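Local coordinates for serine acetyltransferase (Bacteroides vulgatus ATCC 8482, PDB 3F1X) that catalyses the transfer of an acetyl group from acetyl-CoA to L-serine, giving O-acetylserine, the precursor of cysteine, at the interface of chains A and B. Sequence-based numbering; all coordinates share one arbitrary frame. Chains: chain A/B, Serine acetyltransferase.

Contact 1: the interface of chains A and B. Residues chain A 52, 76, 117, 120-121, 124; chain B 9-10, 13-14, 17.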
ATOM      1  N   ILE A  52       6.797  19.602 -11.063  1.00 15.58           N
ATOM      2  CA  ILE A  52       7.383  20.092 -12.299  1.00 17.00           C
ATOM      3  C   ILE A  52       7.492  21.619 -12.249  1.00 17.92           C
ATOM      4  O   ILE A  52       8.458  22.200 -12.737  1.00 17.95           O
ATOM      5  CB  ILE A  52       6.524  19.689 -13.513  1.00 14.98           C
ATOM      6  CG1 ILE A  52       6.548  18.176 -13.683  1.00 15.62           C
ATOM      7  CG2 ILE A  52       7.038  20.377 -14.763  1.00 15.25           C
ATOM      8  CD1 ILE A  52       5.483  17.637 -14.619  1.00 12.34           C
ATOM      9  N   VAL A  76       7.158  14.751 -16.401  1.00 15.19           N
ATOM     10  CA  VAL A  76       6.350  15.232 -17.513  1.00 15.83           C
ATOM     11  C   VAL A  76       5.691  14.049 -18.233  1.00 18.11           C
ATOM     12  O   VAL A  76       4.529  14.126 -18.629  1.00 18.66           O
ATOM     13  CB  VAL A  76       7.195  16.041 -18.525  1.00 14.54           C
ATOM     14  CG1 VAL A  76       6.454  16.157 -19.844  1.00 13.01           C
ATOM     15  CG2 VAL A  76       7.479  17.444 -17.964  1.00 14.24           C
ATOM     16  N   ALA A 117      -0.954  17.445 -23.973  1.00 17.53           N
ATOM     17  CA  ALA A 117       0.349  17.978 -24.350  1.00 17.58           C
ATOM     18  C   ALA A 117       0.288  19.513 -24.372  1.00 16.72           C
ATOM     19  O   ALA A 117       1.236  20.189 -23.955  1.00 16.86           O
ATOM     20  CB  ALA A 117       0.767  17.434 -25.717  1.00 15.79           C
ATOM     21  N   ILE A 120       0.643  20.773 -20.903  1.00 16.73           N
ATOM     22  CA  ILE A 120       2.026  20.673 -20.461  1.00 16.89           C
ATOM     23  C   ILE A 120       2.901  21.788 -21.012  1.00 17.08           C
ATOM     24  O   ILE A 120       3.817  22.247 -20.333  1.00 18.48           O
ATOM     25  CB  ILE A 120       2.623  19.298 -20.829  1.00 17.24           C
ATOM     26  CG1 ILE A 120       2.040  18.234 -19.896  1.00 15.28           C
ATOM     27  CG2 ILE A 120       4.150  19.338 -20.718  1.00 16.65           C
ATOM     28  CD1 ILE A 120       2.269  16.819 -20.341  1.00 14.82           C
ATOM     29  N   SER A 121       2.612  22.227 -22.235  1.00 18.18           N
ATOM     30  CA  SER A 121       3.379  23.296 -22.857  1.00 16.84           C
ATOM     31  C   SER A 121       3.127  24.615 -22.143  1.00 18.04           C
ATOM     32  O   SER A 121       3.818  25.603 -22.393  1.00 17.51           O
ATOM     33  CB  SER A 121       3.003  23.456 -24.330  1.00 19.18           C
ATOM     34  OG  SER A 121       1.753  24.102 -24.468  1.00 20.53           O
ATOM     35  N   PRO A 124       5.586  26.118 -18.261  1.00 19.75           N
ATOM     36  CA  PRO A 124       6.612  27.151 -18.054  1.00 20.09           C
ATOM     37  C   PRO A 124       5.970  28.489 -17.681  1.00 20.40           C
ATOM     38  O   PRO A 124       6.467  29.217 -16.821  1.00 19.83           O
ATOM     39  CB  PRO A 124       7.332  27.206 -19.399  1.00 21.28           C
ATOM     40  CG  PRO A 124       7.235  25.776 -19.883  1.00 21.63           C
ATOM     41  CD  PRO A 124       5.791  25.418 -19.541  1.00 19.75           C
TER
ATOM     42  N   ILE B   9       5.974  18.690 -28.762  1.00 19.95           N
ATOM     43  CA  ILE B   9       5.380  19.625 -27.816  1.00 19.59           C
ATOM     44  C   ILE B   9       5.915  19.286 -26.429  1.00 18.70           C
ATOM     45  O   ILE B   9       6.304  20.169 -25.671  1.00 18.25           O
ATOM     46  CB  ILE B   9       3.841  19.521 -27.815  1.00 19.30           C
ATOM     47  CG1 ILE B   9       3.297  19.992 -29.157  1.00 19.12           C
ATOM     48  CG2 ILE B   9       3.250  20.385 -26.695  1.00 21.01           C
ATOM     49  CD1 ILE B   9       1.839  19.670 -29.369  1.00 20.13           C
ATOM     50  N   LEU B  10       5.951  17.992 -26.121  1.00 18.98           N
ATOM     51  CA  LEU B  10       6.445  17.522 -24.833  1.00 17.62           C
ATOM     52  C   LEU B  10       7.936  17.788 -24.641  1.00 18.98           C
ATOM     53  O   LEU B  10       8.362  18.245 -23.578  1.00 16.31           O
ATOM     54  CB  LEU B  10       6.173  16.023 -24.673  1.00 17.81           C
ATOM     55  CG  LEU B  10       4.706  15.601 -24.630  1.00 17.66           C
ATOM     56  CD1 LEU B  10       4.608  14.088 -24.469  1.00 17.46           C
ATOM     57  CD2 LEU B  10       4.004  16.311 -23.466  1.00 17.93           C
ATOM     58  N   ALA B  13       8.585  21.402 -24.067  1.00 20.06           N
ATOM     59  CA  ALA B  13       8.141  21.802 -22.735  1.00 19.66           C
ATOM     60  C   ALA B  13       9.225  21.462 -21.717  1.00 18.44           C
ATOM     61  O   ALA B  13       9.566  22.277 -20.862  1.00 18.92           O
ATOM     62  CB  ALA B  13       6.834  21.097 -22.369  1.00 15.50           C
ATOM     63  N   VAL B  14       9.767  20.255 -21.822  1.00 18.86           N
ATOM     64  CA  VAL B  14      10.808  19.820 -20.908  1.00 18.91           C
ATOM     65  C   VAL B  14      12.039  20.727 -20.982  1.00 19.20           C
ATOM     66  O   VAL B  14      12.602  21.100 -19.947  1.00 16.70           O
ATOM     67  CB  VAL B  14      11.223  18.364 -21.193  1.00 19.40           C
ATOM     68  CG1 VAL B  14      12.467  17.998 -20.376  1.00 19.39           C
ATOM     69  CG2 VAL B  14      10.067  17.427 -20.853  1.00 17.90           C
ATOM     70  N   LEU B  17      11.326  23.980 -19.165  1.00 24.81           N
ATOM     71  CA  LEU B  17      11.185  23.758 -17.738  1.00 23.50           C
ATOM     72  C   LEU B  17      12.496  23.430 -17.040  1.00 24.75           C
ATOM     73  O   LEU B  17      12.637  23.657 -15.837  1.00 22.71           O
ATOM     74  CB  LEU B  17      10.176  22.629 -17.499  1.00 23.11           C
ATOM     75  CG  LEU B  17       8.724  22.979 -17.835  1.00 24.23           C
ATOM     76  CD1 LEU B  17       7.876  21.723 -17.912  1.00 24.73           C
ATOM     77  CD2 LEU B  17       8.180  23.936 -16.789  1.00 20.49           C
TER
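Helix 7-17 of chain B lies on helical elements of chain A. It meets helix 109-120 and the loop after it, the start of helix 123-139, and points on helices 39-53 and 68-93. This helix packing probably helps to hold the two chains together. The contact is apolar, with no nitrogen or oxygen of one chain within bonding reach of the other. In its middle, A:Ile120 offers two methyls to two residues of chain B. Its CG2 branch meets the B:Ala13 CB methyl at 3.6 Å. Its CD1 end meets B:Leu10 CD2, also at 3.6 Å, and the two side chains cross obliquely. The small B:Ala13 probably lets the helix come close to A:Ile120. At the end of the B helix, B:Leu17 parts its two methyls between different helices of chain A. CD1 touches A:Ile52 CG2 at 3.5 Å. CD2 turns to the proline ring, 3.7 Å from A:Pro124 CG, and the leucine runs across this ring at about a right angle. B:Leu17 CG lies anti to its carbonyl carbon (chi1 -70°), which carries the fork out to both partners. A:Val76 lays its fork around one methyl of B:Val14, with CG2 3.9 Å from B:Val14 CG2. At the other end, the B:Ile9 CG2 branch touches A:Ser121 CB at 3.9 Å. The same CG2 methyl rests against the backbone carbonyl of helix 109-120, 3.4 Å from A:Ala117 O.

Contact 2: the interface of chains A and B. Residues chain A 207, 227, 262-263; chain B 212, 228, 230, 265.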
ATOM      1  N   HIS A 207      -3.988  32.788   5.067  1.00 15.01           N
ATOM      2  CA  HIS A 207      -4.716  31.806   5.870  1.00 16.01           C
ATOM      3  C   HIS A 207      -5.740  31.136   4.939  1.00 15.23           C
ATOM      4  O   HIS A 207      -5.615  29.950   4.631  1.00 14.16           O
ATOM      5  CB  HIS A 207      -5.365  32.516   7.061  1.00 14.16           C
ATOM      6  CG  HIS A 207      -4.418  33.410   7.808  1.00 17.00           C
ATOM      7  ND1 HIS A 207      -3.286  32.934   8.439  1.00 18.74           N
ATOM      8  CD2 HIS A 207      -4.431  34.747   8.023  1.00 20.26           C
ATOM      9  CE1 HIS A 207      -2.647  33.938   9.015  1.00 19.92           C
ATOM     10  NE2 HIS A 207      -3.319  35.049   8.780  1.00 18.40           N
ATOM     11  N   GLN A 227      -8.979  35.007   5.168  1.00 15.92           N
ATOM     12  CA  GLN A 227      -9.884  33.898   5.445  1.00 14.73           C
ATOM     13  C   GLN A 227     -11.346  34.353   5.449  1.00 16.71           C
ATOM     14  O   GLN A 227     -11.657  35.482   5.843  1.00 16.29           O
ATOM     15  CB  GLN A 227      -9.555  33.281   6.816  1.00 14.91           C
ATOM     16  CG  GLN A 227      -9.624  34.280   7.984  1.00 14.89           C
ATOM     17  CD  GLN A 227      -8.316  35.021   8.225  1.00 16.50           C
ATOM     18  OE1 GLN A 227      -7.456  35.078   7.353  1.00 16.40           O
ATOM     19  NE2 GLN A 227      -8.167  35.602   9.419  1.00 16.34           N
ATOM     20  N   SER A 262     -10.752  39.602   6.746  1.00 17.42           N
ATOM     21  CA  SER A 262     -11.514  38.480   7.262  1.00 19.28           C
ATOM     22  C   SER A 262     -13.040  38.488   7.207  1.00 18.54           C
ATOM     23  O   SER A 262     -13.698  39.408   7.698  1.00 15.91           O
ATOM     24  CB  SER A 262     -11.068  38.208   8.698  1.00 20.20           C
ATOM     25  OG  SER A 262     -11.631  36.997   9.154  1.00 30.11           O
ATOM     26  N   ASN A 263     -13.575  37.425   6.606  1.00 16.99           N
ATOM     27  CA  ASN A 263     -15.006  37.178   6.475  1.00 16.50           C
ATOM     28  C   ASN A 263     -15.901  38.158   5.718  1.00 16.61           C
ATOM     29  O   ASN A 263     -17.118  38.004   5.741  1.00 17.14           O
ATOM     30  CB  ASN A 263     -15.611  36.920   7.868  1.00 17.17           C
ATOM     31  CG  ASN A 263     -15.203  35.567   8.435  1.00 16.82           C
ATOM     32  OD1 ASN A 263     -15.118  34.599   7.698  1.00 14.61           O
ATOM     33  ND2 ASN A 263     -14.964  35.496   9.742  1.00 19.49           N
TER
ATOM     34  N   VAL B 212      -8.416  31.456  13.123  1.00 12.07           N
ATOM     35  CA  VAL B 212      -7.061  31.899  12.800  1.00 12.68           C
ATOM     36  C   VAL B 212      -6.446  32.569  14.035  1.00 14.63           C
ATOM     37  O   VAL B 212      -6.989  33.544  14.566  1.00 14.69           O
ATOM     38  CB  VAL B 212      -7.042  32.902  11.625  1.00 14.19           C
ATOM     39  CG1 VAL B 212      -5.612  33.410  11.393  1.00 15.40           C
ATOM     40  CG2 VAL B 212      -7.553  32.234  10.358  1.00 14.46           C
ATOM     41  N   GLY B 228     -14.589  30.302  12.769  1.00 15.04           N
ATOM     42  CA  GLY B 228     -14.371  31.566  12.085  1.00 16.17           C
ATOM     43  C   GLY B 228     -13.738  32.712  12.861  1.00 15.95           C
ATOM     44  O   GLY B 228     -13.583  33.811  12.328  1.00 14.28           O
ATOM     45  N   THR B 230     -11.021  35.097  14.273  1.00 16.01           N
ATOM     46  CA  THR B 230      -9.673  35.514  13.888  1.00 17.13           C
ATOM     47  C   THR B 230      -9.021  36.385  14.954  1.00 16.89           C
ATOM     48  O   THR B 230      -9.629  37.332  15.443  1.00 17.28           O
ATOM     49  CB  THR B 230      -9.673  36.345  12.571  1.00 17.45           C
ATOM     50  OG1 THR B 230      -9.949  35.492  11.459  1.00 20.67           O
ATOM     51  CG2 THR B 230      -8.311  37.015  12.355  1.00 18.09           C
ATOM     52  N   THR B 265     -13.794  39.024  14.444  1.00 15.86           N
ATOM     53  CA  THR B 265     -12.415  39.347  14.099  1.00 18.72           C
ATOM     54  C   THR B 265     -11.822  40.299  15.139  1.00 19.27           C
ATOM     55  O   THR B 265     -12.362  41.371  15.379  1.00 18.40           O
ATOM     56  CB  THR B 265     -12.317  40.036  12.713  1.00 20.33           C
ATOM     57  OG1 THR B 265     -12.983  39.246  11.719  1.00 20.72           O
ATOM     58  CG2 THR B 265     -10.851  40.222  12.315  1.00 21.65           C
TER
HETATM   59  O   HOH W   1     -12.675  36.472  11.492  1.00 17.70           O
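B:Thr230 OG1, a threonine hydroxyl, is gripped by A:Gln227, A:Ser262 and water 1. The amide NE2 of A:Gln227 donates to B:Thr230 OG1 at 2.7 Å, almost straight (171° at the hydrogen) and in the amide plane. A:Ser262 OG also bonds B:Thr230 OG1, at 3.2 Å, with the donor not decided. Water 1 is bound by B:Thr230 OG1, A:Ser262 OG, B:Gly228 O and B:Thr265 OG1. It thus links the A:Ser262 hydroxyl to three groups of chain B. This polar seam probably helps to join the neighbouring left-handed beta-helices. The A:Gln227 chain bends at chi2 (-88°), which turns its amide toward chain B. There A:Gln227 and B:Val212 meet tip to tip, with CD of the amide 3.6 Å from the CG2 methyl. An alanine in place of A:Gln227 would probably leave B:Thr230 OG1 without its amide donor and open a gap beside B:Val212 CG2. The other B:Val212 branch packs on a histidine. Its CG1 is anti to the backbone N (chi1 176°), and the valine and histidine side chains cross at about a right angle. B:Val212 CG1 stands over the centre of one face of the A:His207 imidazole, a CH-pi contact 3.6 Å from the ring centroid.

Contact 3: the interface of chains A and B. Residues chain A 155, 207, 227; chain B 186, 192, 212.
The loop after strand 204-206 of chain A, carrying A:His207, meets strands 192-193 and 212-213 and helix 177-189 of chain B. The A:Gln227 loop and the start of helix 155-171 of chain A join at the side. A:His207 ND1 donates to the carboxylate oxygen OD2 of B:Asp192 at 3.0 Å. The bond is bent, 138° at the hydrogen. The carboxylate oxygen is met nearly along its C-O bond, but lies tilted 28° from the imidazole plane. B:Asp192 CG is anti to its backbone N (chi1 -174°), which reaches the carboxylate toward the histidine. In the serine acetyltransferase family these residues form the catalytic His-Asp pair. The histidine is the general base that activates the serine hydroxyl, and the aspartate orients it. Here the pair is made from two chains, with B:Val212 lying against one ring face of A:His207. B:His186 forms a second shell. B:Asp192 CB sits over the centre of its ring, 3.4 Å above the plane, and this packing probably helps to position the aspartate. B:His186 NE2 also points to the backbone A:His207 O at 3.4 Å, a weak hydrogen bond. Beside it, A:Pro155 CG touches B:His186 CD2 at 3.8 Å, and the two side chains cross at about a right angle. The site lies where the helical domain gives way to the first strands of the left-handed beta-helix, between neighbouring chains.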
ATOM      1  N   PRO A 155      -0.907  26.541   2.565  1.00 23.84           N
ATOM      2  CA  PRO A 155      -2.099  26.048   1.871  1.00 23.33           C
ATOM      3  C   PRO A 155      -2.551  26.921   0.702  1.00 22.67           C
ATOM      4  O   PRO A 155      -3.032  26.413  -0.306  1.00 22.14           O
ATOM      5  CB  PRO A 155      -3.138  25.979   2.984  1.00 26.00           C
ATOM      6  CG  PRO A 155      -2.732  27.125   3.887  1.00 26.34           C
ATOM      7  CD  PRO A 155      -1.230  26.966   3.940  1.00 25.80           C
ATOM      8  N   HIS A 207      -3.988  32.788   5.067  1.00 15.01           N
ATOM      9  CA  HIS A 207      -4.716  31.806   5.870  1.00 16.01           C
ATOM     10  C   HIS A 207      -5.740  31.136   4.939  1.00 15.23           C
ATOM     11  O   HIS A 207      -5.615  29.950   4.631  1.00 14.16           O
ATOM     12  CB  HIS A 207      -5.365  32.516   7.061  1.00 14.16           C
ATOM     13  CG  HIS A 207      -4.418  33.410   7.808  1.00 17.00           C
ATOM     14  ND1 HIS A 207      -3.286  32.934   8.439  1.00 18.74           N
ATOM     15  CD2 HIS A 207      -4.431  34.747   8.023  1.00 20.26           C
ATOM     16  CE1 HIS A 207      -2.647  33.938   9.015  1.00 19.92           C
ATOM     17  NE2 HIS A 207      -3.319  35.049   8.780  1.00 18.40           N
ATOM     18  N   GLN A 227      -8.979  35.007   5.168  1.00 15.92           N
ATOM     19  CA  GLN A 227      -9.884  33.898   5.445  1.00 14.73           C
ATOM     20  C   GLN A 227     -11.346  34.353   5.449  1.00 16.71           C
ATOM     21  O   GLN A 227     -11.657  35.482   5.843  1.00 16.29           O
ATOM     22  CB  GLN A 227      -9.555  33.281   6.816  1.00 14.91           C
ATOM     23  CG  GLN A 227      -9.624  34.280   7.984  1.00 14.89           C
ATOM     24  CD  GLN A 227      -8.316  35.021   8.225  1.00 16.50           C
ATOM     25  OE1 GLN A 227      -7.456  35.078   7.353  1.00 16.40           O
ATOM     26  NE2 GLN A 227      -8.167  35.602   9.419  1.00 16.34           N
TER
ATOM     27  N   HIS B 186      -4.160  22.588  10.081  1.00 15.03           N
ATOM     28  CA  HIS B 186      -4.931  23.589   9.349  1.00 17.81           C
ATOM     29  C   HIS B 186      -5.694  22.899   8.211  1.00 19.13           C
ATOM     30  O   HIS B 186      -6.898  23.109   8.022  1.00 19.03           O
ATOM     31  CB  HIS B 186      -3.960  24.642   8.799  1.00 17.16           C
ATOM     32  CG  HIS B 186      -4.619  25.793   8.106  1.00 18.45           C
ATOM     33  ND1 HIS B 186      -5.983  26.006   8.132  1.00 16.00           N
ATOM     34  CD2 HIS B 186      -4.094  26.816   7.392  1.00 16.60           C
ATOM     35  CE1 HIS B 186      -6.265  27.110   7.465  1.00 16.81           C
ATOM     36  NE2 HIS B 186      -5.135  27.622   7.007  1.00 20.18           N
ATOM     37  N   ASP B 192      -6.336  27.141  12.006  1.00 15.77           N
ATOM     38  CA  ASP B 192      -4.981  27.636  11.762  1.00 16.47           C
ATOM     39  C   ASP B 192      -4.391  28.391  12.955  1.00 16.67           C
ATOM     40  O   ASP B 192      -4.758  29.538  13.231  1.00 17.34           O
ATOM     41  CB  ASP B 192      -4.994  28.527  10.507  1.00 19.39           C
ATOM     42  CG  ASP B 192      -3.602  28.981  10.073  1.00 24.21           C
ATOM     43  OD1 ASP B 192      -2.637  28.204  10.213  1.00 27.74           O
ATOM     44  OD2 ASP B 192      -3.479  30.121   9.567  1.00 29.29           O
ATOM     45  N   VAL B 212      -8.416  31.456  13.123  1.00 12.07           N
ATOM     46  CA  VAL B 212      -7.061  31.899  12.800  1.00 12.68           C
ATOM     47  C   VAL B 212      -6.446  32.569  14.035  1.00 14.63           C
ATOM     48  O   VAL B 212      -6.989  33.544  14.566  1.00 14.69           O
ATOM     49  CB  VAL B 212      -7.042  32.902  11.625  1.00 14.19           C
ATOM     50  CG1 VAL B 212      -5.612  33.410  11.393  1.00 15.40           C
ATOM     51  CG2 VAL B 212      -7.553  32.234  10.358  1.00 14.46           C
TER

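Contact 4: the interface of chains A and B. Residues chain A 113-114, 118; chain B 5-6, 9.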
ATOM      1  N   SER A 113      -4.977  13.329 -25.890  1.00 20.80           N
ATOM      2  CA  SER A 113      -3.523  13.369 -25.760  1.00 22.66           C
ATOM      3  C   SER A 113      -2.932  14.705 -26.211  1.00 23.79           C
ATOM      4  O   SER A 113      -1.982  15.200 -25.609  1.00 22.58           O
ATOM      5  CB  SER A 113      -2.888  12.202 -26.529  1.00 23.30           C
ATOM      6  OG  SER A 113      -3.236  12.237 -27.897  1.00 26.83           O
ATOM      7  N   LEU A 114      -3.500  15.300 -27.259  1.00 23.89           N
ATOM      8  CA  LEU A 114      -3.000  16.583 -27.740  1.00 24.74           C
ATOM      9  C   LEU A 114      -3.341  17.691 -26.732  1.00 23.73           C
ATOM     10  O   LEU A 114      -2.525  18.575 -26.464  1.00 24.24           O
ATOM     11  CB  LEU A 114      -3.588  16.902 -29.118  1.00 24.50           C
ATOM     12  CG  LEU A 114      -3.029  18.131 -29.846  1.00 25.81           C
ATOM     13  CD1 LEU A 114      -1.507  18.077 -29.870  1.00 25.41           C
ATOM     14  CD2 LEU A 114      -3.585  18.178 -31.261  1.00 23.95           C
ATOM     15  N   ARG A 118      -0.828  20.056 -24.852  1.00 19.94           N
ATOM     16  CA  ARG A 118      -1.016  21.508 -24.907  1.00 19.49           C
ATOM     17  C   ARG A 118      -0.935  22.072 -23.488  1.00 20.26           C
ATOM     18  O   ARG A 118      -0.320  23.113 -23.249  1.00 18.00           O
ATOM     19  CB  ARG A 118      -2.379  21.861 -25.508  1.00 23.64           C
ATOM     20  CG  ARG A 118      -2.595  21.425 -26.963  1.00 29.99           C
ATOM     21  CD  ARG A 118      -1.776  22.243 -27.952  1.00 33.80           C
ATOM     22  NE  ARG A 118      -1.994  21.826 -29.339  1.00 36.56           N
ATOM     23  CZ  ARG A 118      -1.337  22.329 -30.383  1.00 36.13           C
ATOM     24  NH1 ARG A 118      -0.420  23.274 -30.198  1.00 37.60           N
ATOM     25  NH2 ARG A 118      -1.590  21.884 -31.610  1.00 32.97           N
TER
ATOM     26  N   ASN B   5       2.113  13.767 -33.024  1.00 30.73           N
ATOM     27  CA  ASN B   5       1.885  15.203 -33.088  1.00 29.94           C
ATOM     28  C   ASN B   5       2.178  15.887 -31.755  1.00 29.60           C
ATOM     29  O   ASN B   5       2.474  17.078 -31.722  1.00 31.43           O
ATOM     30  CB  ASN B   5       0.449  15.490 -33.541  1.00 32.22           C
ATOM     31  CG  ASN B   5      -0.587  14.983 -32.559  1.00 34.81           C
ATOM     32  OD1 ASN B   5      -0.314  14.088 -31.755  1.00 35.07           O
ATOM     33  ND2 ASN B   5      -1.790  15.540 -32.628  1.00 35.07           N
ATOM     34  N   TYR B   6       2.117  15.134 -30.660  1.00 28.03           N
ATOM     35  CA  TYR B   6       2.382  15.698 -29.338  1.00 26.32           C
ATOM     36  C   TYR B   6       3.836  15.535 -28.882  1.00 25.71           C
ATOM     37  O   TYR B   6       4.263  16.164 -27.917  1.00 26.68           O
ATOM     38  CB  TYR B   6       1.437  15.066 -28.305  1.00 26.18           C
ATOM     39  CG  TYR B   6       1.471  13.554 -28.256  1.00 26.14           C
ATOM     40  CD1 TYR B   6       2.551  12.875 -27.698  1.00 25.89           C
ATOM     41  CD2 TYR B   6       0.426  12.803 -28.787  1.00 26.20           C
ATOM     42  CE1 TYR B   6       2.590  11.475 -27.672  1.00 26.38           C
ATOM     43  CE2 TYR B   6       0.453  11.409 -28.768  1.00 27.25           C
ATOM     44  CZ  TYR B   6       1.533  10.752 -28.210  1.00 29.15           C
ATOM     45  OH  TYR B   6       1.548   9.374 -28.191  1.00 28.86           O
ATOM     46  N   ILE B   9       5.974  18.690 -28.762  1.00 19.95           N
ATOM     47  CA  ILE B   9       5.380  19.625 -27.816  1.00 19.59           C
ATOM     48  C   ILE B   9       5.915  19.286 -26.429  1.00 18.70           C
ATOM     49  O   ILE B   9       6.304  20.169 -25.671  1.00 18.25           O
ATOM     50  CB  ILE B   9       3.841  19.521 -27.815  1.00 19.30           C
ATOM     51  CG1 ILE B   9       3.297  19.992 -29.157  1.00 19.12           C
ATOM     52  CG2 ILE B   9       3.250  20.385 -26.695  1.00 21.01           C
ATOM     53  CD1 ILE B   9       1.839  19.670 -29.369  1.00 20.13           C
TER
HETATM   54  O   HOH W   2      -2.822  13.089 -30.545  1.00 43.93           O
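A:Leu114 packs against B:Ile9 and B:Asn5 on the tight side of this contact, whereas A:Ser113 meets B:Asn5 only through water on the looser side. Helix 109-120 of chain A here faces the loop residues B:Asn5 and B:Tyr6 and the first turn of helix 7-17 of chain B. The contact probably extends the packing of this N-terminal helix toward its start. No polar atom of one chain lies within direct bonding reach of the other. The A:Leu114 CD1 methyl meets the tip of B:Ile9, CD1, at 3.7 Å, and these side chains cross at about a right angle. The other branch, A:Leu114 CD2, lies 3.5 Å from B:Asn5 ND2, a packing contact with the amide nitrogen. A:Leu114 CG is anti to the backbone N (chi1 -173°), which points the fork at chain B. An alanine here would probably leave B:Ile9 CD1 without its methyl partner and open a gap beside the B:Asn5 amide. The B:Ile9 tip also lies over one face of the A:Arg118 guanidinium, with CD1 4.2 Å above its plane. On the watery side, A:Ser113 OG holds water 2 at 2.8 Å. B:Asn5 OD1 binds the same water at 3.0 Å, and its ND2 adds at most a weak bond. The B:Tyr6 ring lies beside the serine, with CD2 3.8 Å from A:Ser113 OG. Water 2 sits at the edge of this ring and in its plane.

The four contacts form two well-separated groups along the A-B interface. Contacts 1 and 4 have C-alpha centres about 10 Å apart and share B:Ile9, helix 7-17 of chain B and helix 109-120 of chain A. Contacts 2 and 3 are about 8 Å apart and share A:His207, A:Gln227 and B:Val212. The groups are 32 to 43 Å apart between centres. One joins the helical domain to the partner's N-terminal helix. The other pairs the beta-helices and builds the catalytic site from both chains. Repeated among the six copies of the deposited assembly, this pairing probably ties catalysis to oligomerisation.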